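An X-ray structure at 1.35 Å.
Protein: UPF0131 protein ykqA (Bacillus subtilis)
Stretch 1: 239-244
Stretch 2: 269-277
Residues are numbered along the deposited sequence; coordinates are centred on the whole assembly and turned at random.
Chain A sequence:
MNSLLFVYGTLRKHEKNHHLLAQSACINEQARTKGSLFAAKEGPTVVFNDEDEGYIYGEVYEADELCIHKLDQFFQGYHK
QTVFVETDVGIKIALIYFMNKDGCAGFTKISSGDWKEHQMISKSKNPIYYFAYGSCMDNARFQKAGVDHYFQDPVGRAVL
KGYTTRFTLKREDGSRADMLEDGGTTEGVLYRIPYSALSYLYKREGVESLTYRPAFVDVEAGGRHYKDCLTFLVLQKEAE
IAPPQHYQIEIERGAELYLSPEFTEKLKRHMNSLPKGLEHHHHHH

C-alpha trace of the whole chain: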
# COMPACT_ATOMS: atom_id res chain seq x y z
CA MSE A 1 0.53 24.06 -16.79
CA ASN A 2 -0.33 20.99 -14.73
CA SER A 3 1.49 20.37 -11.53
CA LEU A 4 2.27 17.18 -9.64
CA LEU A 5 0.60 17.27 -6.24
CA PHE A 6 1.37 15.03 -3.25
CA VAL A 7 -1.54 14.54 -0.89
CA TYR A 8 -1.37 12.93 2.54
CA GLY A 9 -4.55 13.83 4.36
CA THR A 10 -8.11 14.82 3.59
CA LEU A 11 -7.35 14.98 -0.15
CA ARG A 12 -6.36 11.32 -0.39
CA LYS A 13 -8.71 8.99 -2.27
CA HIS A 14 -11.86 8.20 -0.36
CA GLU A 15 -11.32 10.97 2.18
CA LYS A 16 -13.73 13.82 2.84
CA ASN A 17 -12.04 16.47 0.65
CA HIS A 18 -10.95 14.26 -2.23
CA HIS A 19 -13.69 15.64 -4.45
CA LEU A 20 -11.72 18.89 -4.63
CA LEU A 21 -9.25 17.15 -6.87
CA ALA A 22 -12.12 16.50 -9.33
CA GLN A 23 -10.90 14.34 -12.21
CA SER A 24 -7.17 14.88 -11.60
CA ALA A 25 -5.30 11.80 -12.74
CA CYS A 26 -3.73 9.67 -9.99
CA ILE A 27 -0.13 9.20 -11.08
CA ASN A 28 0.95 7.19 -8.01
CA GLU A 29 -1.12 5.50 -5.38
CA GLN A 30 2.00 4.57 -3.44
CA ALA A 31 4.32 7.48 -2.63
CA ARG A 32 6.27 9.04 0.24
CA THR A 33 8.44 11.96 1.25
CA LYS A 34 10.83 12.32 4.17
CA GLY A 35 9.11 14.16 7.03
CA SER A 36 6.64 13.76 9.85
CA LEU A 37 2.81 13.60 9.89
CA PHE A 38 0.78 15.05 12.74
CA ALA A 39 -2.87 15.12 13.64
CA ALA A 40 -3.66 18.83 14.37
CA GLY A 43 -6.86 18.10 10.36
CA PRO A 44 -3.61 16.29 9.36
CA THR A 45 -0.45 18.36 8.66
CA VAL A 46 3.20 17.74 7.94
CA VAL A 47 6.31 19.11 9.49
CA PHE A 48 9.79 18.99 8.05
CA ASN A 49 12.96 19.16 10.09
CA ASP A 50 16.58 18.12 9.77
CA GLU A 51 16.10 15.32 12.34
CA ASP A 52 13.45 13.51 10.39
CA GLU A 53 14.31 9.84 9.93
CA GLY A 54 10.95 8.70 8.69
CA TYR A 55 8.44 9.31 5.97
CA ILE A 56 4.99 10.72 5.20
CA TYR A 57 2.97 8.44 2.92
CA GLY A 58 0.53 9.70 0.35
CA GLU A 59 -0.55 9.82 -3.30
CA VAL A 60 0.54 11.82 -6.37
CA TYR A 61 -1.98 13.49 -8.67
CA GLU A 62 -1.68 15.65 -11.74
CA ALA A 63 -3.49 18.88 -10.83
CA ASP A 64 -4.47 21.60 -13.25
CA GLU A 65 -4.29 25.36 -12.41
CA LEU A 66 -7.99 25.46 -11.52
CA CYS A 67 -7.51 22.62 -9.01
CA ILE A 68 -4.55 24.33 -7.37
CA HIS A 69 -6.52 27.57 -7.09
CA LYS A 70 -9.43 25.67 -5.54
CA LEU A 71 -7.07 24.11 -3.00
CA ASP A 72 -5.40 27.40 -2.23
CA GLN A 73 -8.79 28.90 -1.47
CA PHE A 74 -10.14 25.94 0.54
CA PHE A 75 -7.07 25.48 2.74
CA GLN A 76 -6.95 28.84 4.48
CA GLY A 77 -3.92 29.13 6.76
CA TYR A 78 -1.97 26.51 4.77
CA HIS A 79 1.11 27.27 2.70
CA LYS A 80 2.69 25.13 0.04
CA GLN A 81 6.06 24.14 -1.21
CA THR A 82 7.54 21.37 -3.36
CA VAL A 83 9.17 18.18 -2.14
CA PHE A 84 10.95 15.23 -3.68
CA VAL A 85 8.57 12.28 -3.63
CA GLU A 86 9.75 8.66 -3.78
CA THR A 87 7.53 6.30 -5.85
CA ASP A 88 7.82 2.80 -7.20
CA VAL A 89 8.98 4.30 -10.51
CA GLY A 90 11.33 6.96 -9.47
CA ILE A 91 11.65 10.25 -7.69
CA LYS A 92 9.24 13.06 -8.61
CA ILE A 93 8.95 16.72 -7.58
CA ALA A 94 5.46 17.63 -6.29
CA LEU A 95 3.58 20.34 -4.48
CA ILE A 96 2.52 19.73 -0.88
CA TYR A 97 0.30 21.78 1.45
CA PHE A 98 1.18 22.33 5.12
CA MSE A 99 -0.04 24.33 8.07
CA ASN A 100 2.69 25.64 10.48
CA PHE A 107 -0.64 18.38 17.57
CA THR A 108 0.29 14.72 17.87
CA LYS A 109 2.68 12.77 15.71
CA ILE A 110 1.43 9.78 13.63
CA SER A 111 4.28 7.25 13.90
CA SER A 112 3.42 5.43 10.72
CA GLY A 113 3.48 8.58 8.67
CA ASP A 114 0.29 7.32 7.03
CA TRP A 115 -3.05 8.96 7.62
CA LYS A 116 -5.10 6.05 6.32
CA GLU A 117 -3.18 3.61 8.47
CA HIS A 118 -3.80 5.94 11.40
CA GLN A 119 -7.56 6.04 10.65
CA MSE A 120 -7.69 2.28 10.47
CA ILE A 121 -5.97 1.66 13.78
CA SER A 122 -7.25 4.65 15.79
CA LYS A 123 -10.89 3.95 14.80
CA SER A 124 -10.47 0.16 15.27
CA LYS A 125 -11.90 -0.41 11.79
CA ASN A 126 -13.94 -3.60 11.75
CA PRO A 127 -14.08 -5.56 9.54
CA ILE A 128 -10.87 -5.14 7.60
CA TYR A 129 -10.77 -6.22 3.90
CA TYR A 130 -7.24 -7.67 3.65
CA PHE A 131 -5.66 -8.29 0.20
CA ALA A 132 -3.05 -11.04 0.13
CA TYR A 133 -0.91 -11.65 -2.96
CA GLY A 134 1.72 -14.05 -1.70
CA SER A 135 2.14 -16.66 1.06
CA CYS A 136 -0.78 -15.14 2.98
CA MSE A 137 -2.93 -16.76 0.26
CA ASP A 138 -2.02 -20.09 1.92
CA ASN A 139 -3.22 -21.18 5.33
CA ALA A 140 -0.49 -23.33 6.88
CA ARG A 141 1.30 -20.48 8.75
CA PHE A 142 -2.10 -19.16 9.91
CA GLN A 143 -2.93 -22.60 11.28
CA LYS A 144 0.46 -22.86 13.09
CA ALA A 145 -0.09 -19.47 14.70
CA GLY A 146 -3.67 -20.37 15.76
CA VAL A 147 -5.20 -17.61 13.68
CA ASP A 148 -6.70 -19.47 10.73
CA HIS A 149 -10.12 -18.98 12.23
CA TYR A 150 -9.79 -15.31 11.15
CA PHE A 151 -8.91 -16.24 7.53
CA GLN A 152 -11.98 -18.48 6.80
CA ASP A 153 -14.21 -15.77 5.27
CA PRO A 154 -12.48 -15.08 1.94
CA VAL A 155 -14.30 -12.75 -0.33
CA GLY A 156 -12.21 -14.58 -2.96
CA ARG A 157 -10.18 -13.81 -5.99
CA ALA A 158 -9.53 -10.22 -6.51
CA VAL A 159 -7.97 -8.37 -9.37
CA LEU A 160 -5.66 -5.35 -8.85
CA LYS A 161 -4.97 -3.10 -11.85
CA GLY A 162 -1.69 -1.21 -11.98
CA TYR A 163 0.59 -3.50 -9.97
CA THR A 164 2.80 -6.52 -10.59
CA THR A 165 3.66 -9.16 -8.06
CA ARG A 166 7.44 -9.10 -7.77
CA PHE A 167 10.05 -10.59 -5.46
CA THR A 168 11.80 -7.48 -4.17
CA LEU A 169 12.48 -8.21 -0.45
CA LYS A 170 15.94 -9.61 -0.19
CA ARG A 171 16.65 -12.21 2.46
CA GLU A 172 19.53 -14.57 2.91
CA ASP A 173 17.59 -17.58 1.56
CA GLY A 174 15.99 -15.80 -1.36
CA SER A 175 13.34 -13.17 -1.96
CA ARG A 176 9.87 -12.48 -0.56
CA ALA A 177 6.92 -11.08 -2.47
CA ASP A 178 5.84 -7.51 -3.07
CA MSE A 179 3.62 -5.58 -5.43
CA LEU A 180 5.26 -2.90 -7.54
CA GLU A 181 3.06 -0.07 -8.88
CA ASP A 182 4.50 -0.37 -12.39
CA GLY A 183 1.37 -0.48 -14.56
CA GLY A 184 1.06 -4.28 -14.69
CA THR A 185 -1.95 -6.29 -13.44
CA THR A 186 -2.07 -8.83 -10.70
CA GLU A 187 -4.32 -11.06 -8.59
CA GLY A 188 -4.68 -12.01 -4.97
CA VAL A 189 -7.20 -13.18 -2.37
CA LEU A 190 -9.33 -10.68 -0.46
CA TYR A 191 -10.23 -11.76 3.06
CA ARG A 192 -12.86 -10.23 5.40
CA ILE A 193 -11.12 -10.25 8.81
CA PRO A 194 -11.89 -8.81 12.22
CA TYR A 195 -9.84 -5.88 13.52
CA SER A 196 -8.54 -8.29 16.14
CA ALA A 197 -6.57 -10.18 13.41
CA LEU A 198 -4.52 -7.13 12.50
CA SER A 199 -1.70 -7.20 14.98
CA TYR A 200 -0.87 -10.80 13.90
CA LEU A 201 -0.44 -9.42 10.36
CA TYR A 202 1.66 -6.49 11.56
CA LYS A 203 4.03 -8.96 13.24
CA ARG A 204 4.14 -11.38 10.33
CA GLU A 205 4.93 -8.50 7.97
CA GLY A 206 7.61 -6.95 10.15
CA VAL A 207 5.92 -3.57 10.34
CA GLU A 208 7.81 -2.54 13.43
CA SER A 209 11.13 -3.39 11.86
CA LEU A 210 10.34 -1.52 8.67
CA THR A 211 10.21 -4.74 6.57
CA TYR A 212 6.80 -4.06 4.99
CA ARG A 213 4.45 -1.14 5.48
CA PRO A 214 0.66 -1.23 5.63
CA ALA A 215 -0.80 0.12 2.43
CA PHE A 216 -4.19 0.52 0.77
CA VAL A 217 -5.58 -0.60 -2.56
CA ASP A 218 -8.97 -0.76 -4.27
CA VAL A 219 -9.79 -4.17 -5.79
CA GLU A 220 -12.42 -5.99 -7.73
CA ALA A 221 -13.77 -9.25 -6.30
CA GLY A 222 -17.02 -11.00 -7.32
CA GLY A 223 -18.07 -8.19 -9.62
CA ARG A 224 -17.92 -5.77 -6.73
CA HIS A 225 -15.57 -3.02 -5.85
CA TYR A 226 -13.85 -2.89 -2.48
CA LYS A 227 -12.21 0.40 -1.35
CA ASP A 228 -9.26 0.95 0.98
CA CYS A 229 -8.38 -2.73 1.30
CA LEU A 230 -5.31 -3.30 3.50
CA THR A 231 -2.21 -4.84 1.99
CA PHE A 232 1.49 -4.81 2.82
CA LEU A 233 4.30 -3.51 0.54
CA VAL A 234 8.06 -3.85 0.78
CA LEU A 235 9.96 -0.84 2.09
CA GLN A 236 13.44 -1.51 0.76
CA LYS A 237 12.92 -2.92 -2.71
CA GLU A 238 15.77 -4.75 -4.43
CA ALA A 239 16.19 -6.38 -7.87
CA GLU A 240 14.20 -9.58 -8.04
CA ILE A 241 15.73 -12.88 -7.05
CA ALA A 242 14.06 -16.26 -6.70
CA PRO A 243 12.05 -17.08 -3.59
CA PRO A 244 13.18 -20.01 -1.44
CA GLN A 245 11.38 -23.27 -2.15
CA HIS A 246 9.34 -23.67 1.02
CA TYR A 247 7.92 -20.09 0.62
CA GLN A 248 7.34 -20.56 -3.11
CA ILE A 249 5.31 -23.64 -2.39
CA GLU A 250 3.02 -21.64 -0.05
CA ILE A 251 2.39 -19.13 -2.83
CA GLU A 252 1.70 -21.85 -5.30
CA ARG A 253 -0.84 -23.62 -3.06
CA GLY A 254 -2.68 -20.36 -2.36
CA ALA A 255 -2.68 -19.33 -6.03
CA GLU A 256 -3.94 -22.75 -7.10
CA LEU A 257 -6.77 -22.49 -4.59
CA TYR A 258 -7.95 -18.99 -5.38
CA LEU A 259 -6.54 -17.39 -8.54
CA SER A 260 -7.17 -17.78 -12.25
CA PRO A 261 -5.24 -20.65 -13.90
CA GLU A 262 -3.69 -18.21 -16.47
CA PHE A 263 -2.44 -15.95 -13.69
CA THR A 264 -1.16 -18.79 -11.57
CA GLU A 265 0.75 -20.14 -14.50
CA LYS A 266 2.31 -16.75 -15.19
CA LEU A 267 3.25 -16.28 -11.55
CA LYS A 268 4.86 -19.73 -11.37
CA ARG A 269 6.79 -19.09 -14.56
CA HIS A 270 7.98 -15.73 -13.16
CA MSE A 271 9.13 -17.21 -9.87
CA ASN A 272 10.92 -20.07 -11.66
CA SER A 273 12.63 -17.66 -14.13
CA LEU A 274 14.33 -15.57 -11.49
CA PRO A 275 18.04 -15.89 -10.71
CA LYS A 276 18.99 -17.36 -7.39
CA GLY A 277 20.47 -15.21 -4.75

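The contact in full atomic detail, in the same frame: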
# COMPACT_ATOMS: atom_id res chain seq x y z
N ALA A 239 16.40 -5.58 -6.66
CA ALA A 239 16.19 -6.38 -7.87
C ALA A 239 15.71 -7.77 -7.50
O ALA A 239 16.09 -8.34 -6.51
CB ALA A 239 17.38 -6.45 -8.76
N GLU A 240 14.86 -8.32 -8.36
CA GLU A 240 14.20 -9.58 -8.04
C GLU A 240 15.19 -10.74 -8.08
O GLU A 240 16.00 -10.91 -9.02
CB GLU A 240 13.07 -9.85 -9.02
CG GLU A 240 11.93 -8.87 -9.00
CD GLU A 240 10.75 -9.44 -9.79
OE1 GLU A 240 10.00 -10.34 -9.30
OE2 GLU A 240 10.56 -9.03 -11.00
N ILE A 241 15.09 -11.60 -7.10
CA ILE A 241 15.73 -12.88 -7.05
C ILE A 241 14.69 -13.94 -6.71
O ILE A 241 13.63 -13.63 -6.21
CB ILE A 241 16.93 -12.93 -6.11
CG1 ILE A 241 16.54 -12.81 -4.68
CG2 ILE A 241 17.94 -11.87 -6.44
CD1 ILE A 241 17.75 -12.94 -3.75
N ALA A 242 15.00 -15.20 -6.94
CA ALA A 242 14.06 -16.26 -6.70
C ALA A 242 13.70 -16.41 -5.21
O ALA A 242 14.55 -16.25 -4.33
CB ALA A 242 14.60 -17.58 -7.20
N PRO A 243 12.44 -16.77 -4.96
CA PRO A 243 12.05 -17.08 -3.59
C PRO A 243 12.60 -18.46 -3.16
O PRO A 243 12.92 -19.32 -4.00
CB PRO A 243 10.51 -17.14 -3.67
CG PRO A 243 10.20 -17.53 -5.09
CD PRO A 243 11.31 -16.88 -5.90
N PRO A 244 12.76 -18.67 -1.86
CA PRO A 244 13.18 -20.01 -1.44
C PRO A 244 12.02 -20.98 -1.65
O PRO A 244 10.86 -20.62 -1.71
CB PRO A 244 13.51 -19.82 0.04
CG PRO A 244 12.73 -18.67 0.43
CD PRO A 244 12.51 -17.79 -0.72
N ARG A 269 5.72 -19.22 -13.62
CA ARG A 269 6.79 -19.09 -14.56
C ARG A 269 7.75 -17.93 -14.15
O ARG A 269 8.98 -18.01 -14.27
CB ARG A 269 6.25 -18.78 -15.98
CG ARG A 269 5.59 -19.91 -16.91
CD ARG A 269 5.05 -19.50 -18.50
NE ARG A 269 6.00 -20.15 -19.35
CZ ARG A 269 7.33 -19.95 -19.36
NH1 ARG A 269 8.11 -20.64 -20.21
NH2 ARG A 269 7.89 -19.04 -18.56
N HIS A 270 7.16 -16.83 -13.61
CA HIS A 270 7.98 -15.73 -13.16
C HIS A 270 8.88 -16.15 -12.03
O HIS A 270 10.08 -15.83 -12.07
CB HIS A 270 7.09 -14.55 -12.75
CG HIS A 270 7.84 -13.36 -12.31
ND1 HIS A 270 8.57 -12.59 -13.19
CD2 HIS A 270 7.97 -12.81 -11.09
CE1 HIS A 270 9.17 -11.64 -12.51
NE2 HIS A 270 8.82 -11.73 -11.23
N MSE A 271 8.32 -16.76 -10.99
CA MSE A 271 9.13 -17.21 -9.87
C MSE A 271 10.26 -18.14 -10.32
O MSE A 271 11.37 -18.05 -9.85
CB MSE A 271 8.28 -17.90 -8.84
CG MSE A 271 7.30 -16.95 -8.14
SE MSE A 271 6.34 -17.65 -6.66
CE MSE A 271 5.37 -18.94 -7.56
N ASN A 272 9.95 -19.05 -11.22
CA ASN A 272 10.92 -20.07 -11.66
C ASN A 272 11.97 -19.49 -12.60
O ASN A 272 12.99 -20.13 -12.84
CB ASN A 272 10.21 -21.27 -12.31
CG ASN A 272 9.44 -22.08 -11.37
OD1 ASN A 272 8.33 -22.64 -11.73
ND2 ASN A 272 9.94 -22.21 -10.16
N SER A 273 11.75 -18.30 -13.16
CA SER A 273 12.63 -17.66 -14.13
C SER A 273 13.69 -16.81 -13.43
O SER A 273 14.70 -16.41 -14.02
CB SER A 273 11.79 -16.80 -15.11
OG SER A 273 12.58 -16.39 -16.19
N LEU A 274 13.45 -16.47 -12.18
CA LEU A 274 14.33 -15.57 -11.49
C LEU A 274 15.69 -16.21 -11.14
O LEU A 274 15.74 -17.39 -10.80
CB LEU A 274 13.60 -15.07 -10.22
CG LEU A 274 12.38 -14.14 -10.44
CD1 LEU A 274 11.71 -13.89 -9.13
CD2 LEU A 274 12.77 -12.85 -11.12
N PRO A 275 16.73 -15.38 -11.12
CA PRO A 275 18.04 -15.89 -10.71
C PRO A 275 18.04 -16.17 -9.23
O PRO A 275 17.35 -15.50 -8.46
CB PRO A 275 18.99 -14.74 -11.04
CG PRO A 275 18.14 -13.56 -11.00
CD PRO A 275 16.72 -13.94 -11.44
N LYS A 276 18.85 -17.09 -8.79
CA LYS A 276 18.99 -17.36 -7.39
C LYS A 276 19.78 -16.21 -6.78
O LYS A 276 20.67 -15.60 -7.42
CB LYS A 276 19.69 -18.71 -7.16
CG LYS A 276 19.41 -19.26 -5.77
CD LYS A 276 20.59 -19.87 -5.08
CE LYS A 276 20.22 -20.34 -3.73
NZ LYS A 276 18.89 -21.04 -3.69
N GLY A 277 19.49 -15.93 -5.53
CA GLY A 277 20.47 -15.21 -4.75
C GLY A 277 21.74 -16.02 -4.71
O GLY A 277 22.79 -15.45 -4.87
O HOH W 1 17.12 -17.18 -4.44

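The shortest polar contacts anchor the two stretches at separate points. At one, H270 NE2 donates to E240 OE1 at 2.7 Å, the carboxylate oxygen lying at the edge of the imidazole, near its plane, where the N-H bond points. E240 suits this place because its CB points toward the other stretch and its chain is long enough to reach the last turn of the helix; both carboxylate oxygens are also hydrogen-bonded elsewhere in the structure.

The second anchor joins backbones: A242 N donates to P275 O at 2.8 Å, nearly straight at 159°. The same carbonyl receives a CA-H...O contact from I241, with CA 3.4 Å from P275 O. Farther along, one water bridges the two stretches, donating to A242 O (2.7 Å) and accepting from G277 N (2.9 Å).

Between these anchors L274 turns its CB toward stretch 1. Its CD2 lies 3.7 Å from E240 CB, while its CB sits 4.1 Å from A242 CB, an apolar contact where the backbones are close, A242 CA and L274 CA being 4.8 Å apart. P243 adds a rigid apolar surface, its CG 4.2 Å from SE of selenomethionine M271. At the outer end, I241 CD1 rests 3.7 Å from G277 CA; a CB on this glycine would clash with that methyl.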